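Local coordinates for protein Lys-gingipain catalytic subunit (Porphyromonas gingivalis, PDB 6I9A) that cleaves proteins after lysine as a secreted cysteine protease of family C25, a probable virulence factor of a periodontal pathogen, at residues L80-D85 against T118-A123. Numbering follows the deposited sequence. Where two conformers were deposited one is given.
Sequences LALVGD and TFRMSA. With CA (calcium ion), chain H.
One face of the F119 ring carries L80 O and A81 CA, both offset toward the rim; A81 CA stands 4.2 Å from the ring centroid, 17° off the normal, which qualifies as CH-pi. A81 CB meets F119 CZ at 3.5 Å. The R120 guanidinium has D85 O in plane at its edge; NH1 donates to G84 O (2.9 Å), which lies somewhat out of the guanidinium plane, from above that carbonyl's plane. NH1 also donates to I89 O, while NH2 forms a salt bridge with D102.

Three backbone bonds, F119 N to L80 O, L82 N to F119 O (nearly straight at 176°) and M121 N to L82 O, join the two strands in parallel, their axes 22° apart; G84 N to M121 O extends the pairing past strand 80-83. Strand 14-20 flanks 79-83 across this four-stranded sheet.

Past the strand ends, water 1 bridges D85 N and A123 O. D85 chelates calcium through OD1 and OD2, both at 2.5 Å, beside E263 and F254 O; S122 OG hydrogen-bonds E263, and R267 bonds D85 OD2 and S122 OG. Pairing thus runs through G84 to the calcium site, where S122 acts in the second shell and the metal and R267 probably offset the carboxylate charge together.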
ATOM      1  N   LEU A  80      -9.051  -5.183  -2.714  1.00  9.36           N
ATOM      2  CA  LEU A  80      -9.445  -5.213  -4.112  1.00  9.30           C
ATOM      3  C   LEU A  80      -8.231  -4.835  -4.941  1.00  9.14           C
ATOM      4  O   LEU A  80      -7.786  -3.709  -4.881  1.00  9.84           O
ATOM      5  CB  LEU A  80     -10.639  -4.268  -4.367  1.00  9.82           C
ATOM      6  CG  LEU A  80     -11.007  -4.079  -5.832  1.00 10.43           C
ATOM      7  CD1 LEU A  80     -11.508  -5.395  -6.473  1.00 12.88           C
ATOM      8  CD2 LEU A  80     -12.083  -2.994  -5.975  1.00 13.06           C
ATOM      9  N   ALA A  81      -7.716  -5.801  -5.730  1.00  9.65           N
ATOM     10  CA  ALA A  81      -6.582  -5.580  -6.610  1.00  9.54           C
ATOM     11  C   ALA A  81      -7.063  -5.454  -8.045  1.00  9.79           C
ATOM     12  O   ALA A  81      -7.654  -6.384  -8.591  1.00 11.68           O
ATOM     13  CB  ALA A  81      -5.605  -6.735  -6.504  1.00 10.36           C
ATOM     14  N   LEU A  82      -6.876  -4.291  -8.649  1.00  9.41           N
ATOM     15  CA  LEU A  82      -7.208  -4.033 -10.048  1.00  9.76           C
ATOM     16  C   LEU A  82      -5.934  -4.158 -10.829  1.00 10.21           C
ATOM     17  O   LEU A  82      -4.932  -3.506 -10.508  1.00 12.44           O
ATOM     18  CB  LEU A  82      -7.815  -2.615 -10.203  1.00  9.90           C
ATOM     19  CG  LEU A  82      -8.994  -2.312  -9.302  1.00 10.73           C
ATOM     20  CD1 LEU A  82      -9.414  -0.838  -9.471  1.00 12.84           C
ATOM     21  CD2 LEU A  82     -10.186  -3.252  -9.638  1.00 12.58           C
ATOM     22  N   VAL A  83      -5.909  -5.030 -11.839  1.00  9.48           N
ATOM     23  CA  VAL A  83      -4.694  -5.283 -12.612  1.00 10.00           C
ATOM     24  C   VAL A  83      -4.919  -4.862 -14.060  1.00 10.39           C
ATOM     25  O   VAL A  83      -5.724  -5.479 -14.771  1.00 11.10           O
ATOM     26  CB  VAL A  83      -4.267  -6.765 -12.505  1.00 10.48           C
ATOM     27  CG1 VAL A  83      -2.975  -6.989 -13.274  1.00 11.41           C
ATOM     28  CG2 VAL A  83      -4.127  -7.159 -11.038  1.00 11.20           C
ATOM     29  N   GLY A  84      -4.223  -3.816 -14.461  1.00 10.04           N
ATOM     30  CA  GLY A  84      -4.368  -3.241 -15.790  1.00 10.65           C
ATOM     31  C   GLY A  84      -4.510  -1.736 -15.748  1.00 10.32           C
ATOM     32  O   GLY A  84      -4.768  -1.139 -14.692  1.00 10.55           O
ATOM     33  N   ASP A  85      -4.312  -1.143 -16.904  1.00 10.59           N
ATOM     34  CA  ASP A  85      -4.484   0.280 -17.102  1.00 10.95           C
ATOM     35  C   ASP A  85      -5.962   0.537 -17.533  1.00 10.25           C
ATOM     36  O   ASP A  85      -6.806  -0.356 -17.520  1.00 10.77           O
ATOM     37  CB  ASP A  85      -3.439   0.800 -18.105  1.00 10.92           C
ATOM     38  CG  ASP A  85      -3.118   2.299 -18.041  1.00 10.42           C
ATOM     39  OD1 ASP A  85      -3.932   3.082 -17.457  1.00 10.84           O
ATOM     40  OD2 ASP A  85      -2.047   2.699 -18.548  1.00 11.07           O
ATOM     41  N   THR A 118      -8.271  -0.708  -1.962  1.00  9.40           N
ATOM     42  CA  THR A 118      -8.138  -0.861  -3.388  1.00  9.41           C
ATOM     43  C   THR A 118      -6.842  -0.317  -3.884  1.00  8.88           C
ATOM     44  O   THR A 118      -6.424   0.794  -3.509  1.00  8.86           O
ATOM     45  CB  THR A 118      -9.333  -0.135  -4.049  1.00 11.41           C
ATOM     46  OG1 THR A 118     -10.538  -0.757  -3.553  1.00 13.96           O
ATOM     47  CG2 THR A 118      -9.337  -0.230  -5.554  1.00 12.27           C
ATOM     48  N   PHE A 119      -6.209  -1.044  -4.797  1.00  8.74           N
ATOM     49  CA  PHE A 119      -4.983  -0.585  -5.441  1.00  8.29           C
ATOM     50  C   PHE A 119      -5.015  -1.055  -6.865  1.00  8.10           C
ATOM     51  O   PHE A 119      -5.710  -2.018  -7.207  1.00  9.17           O
ATOM     52  CB  PHE A 119      -3.727  -1.050  -4.692  1.00  8.78           C
ATOM     53  CG  PHE A 119      -3.627  -2.560  -4.541  1.00  9.22           C
ATOM     54  CD1 PHE A 119      -2.997  -3.328  -5.517  1.00 10.04           C
ATOM     55  CD2 PHE A 119      -4.093  -3.200  -3.380  1.00  9.43           C
ATOM     56  CE1 PHE A 119      -2.833  -4.690  -5.345  1.00  9.47           C
ATOM     57  CE2 PHE A 119      -3.959  -4.572  -3.247  1.00  9.96           C
ATOM     58  CZ  PHE A 119      -3.317  -5.302  -4.213  1.00  9.52           C
ATOM     59  N   ARG A 120      -4.204  -0.408  -7.702  1.00  8.72           N
ATOM     60  CA  ARG A 120      -4.157  -0.706  -9.121  1.00  8.83           C
ATOM     61  C   ARG A 120      -2.740  -0.997  -9.561  1.00  8.63           C
ATOM     62  O   ARG A 120      -1.859  -0.137  -9.471  1.00  9.54           O
ATOM     63  CB  ARG A 120      -4.776   0.436  -9.953  1.00  9.40           C
ATOM     64  CG  ARG A 120      -4.648   0.247 -11.467  1.00 10.99           C
ATOM     65  CD  ARG A 120      -5.183   1.437 -12.230  1.00 10.07           C
ATOM     66  NE  ARG A 120      -6.638   1.566 -12.160  1.00  9.68           N
ATOM     67  CZ  ARG A 120      -7.450   1.328 -13.192  1.00 10.23           C
ATOM     68  NH1 ARG A 120      -6.982   0.741 -14.314  1.00 10.82           N
ATOM     69  NH2 ARG A 120      -8.728   1.632 -13.105  1.00 10.56           N
ATOM     70  N   MET A 121      -2.505  -2.231 -10.033  1.00  9.45           N
ATOM     71  CA  MET A 121      -1.263  -2.647 -10.652  0.67  9.54           C
ATOM     72  C   MET A 121      -1.404  -2.256 -12.107  1.00  9.84           C
ATOM     73  O   MET A 121      -1.853  -3.054 -12.941  1.00 10.48           O
ATOM     74  CB  MET A 121      -1.073  -4.160 -10.466  0.67 10.12           C
ATOM     75  CG  MET A 121      -1.145  -4.602  -9.000  0.67 10.89           C
ATOM     76  SD  MET A 121       0.428  -4.415  -8.149  0.67 11.51           S
ATOM     77  CE  MET A 121       1.091  -5.882  -8.637  0.67 10.93           C
ATOM     78  N   SER A 122      -1.115  -0.996 -12.429  1.00  9.58           N
ATOM     79  CA  SER A 122      -1.324  -0.490 -13.792  1.00  9.91           C
ATOM     80  C   SER A 122      -0.135  -0.826 -14.676  1.00 10.14           C
ATOM     81  O   SER A 122       1.003  -0.388 -14.399  1.00 10.72           O
ATOM     82  CB  SER A 122      -1.540   1.024 -13.768  1.00 10.47           C
ATOM     83  OG  SER A 122      -1.701   1.395 -15.130  1.00 10.78           O
ATOM     84  N   ALA A 123      -0.397  -1.570 -15.747  1.00 10.92           N
ATOM     85  CA  ALA A 123       0.633  -1.993 -16.684  1.00 11.35           C
ATOM     86  C   ALA A 123       0.071  -1.912 -18.078  1.00 12.09           C
ATOM     87  O   ALA A 123      -1.126  -2.154 -18.264  1.00 12.64           O
ATOM     88  CB  ALA A 123       1.052  -3.429 -16.374  1.00 11.66           C
TER
HETATM   89 CA    CA H 706      -2.429   5.057 -17.762  1.00 10.30          CA
HETATM   90  O   HOH W   1      -3.739  -2.605 -19.411  1.00 12.75           O
HETATM   91  O   HOH W   2      -4.142   5.211 -19.480  1.00 12.89           O
HETATM   92  O   HOH W   3      -2.053   7.446 -18.154  1.00 11.66           O
HETATM   93  O   HOH W   4      -0.808   5.150 -19.481  1.00 12.10           O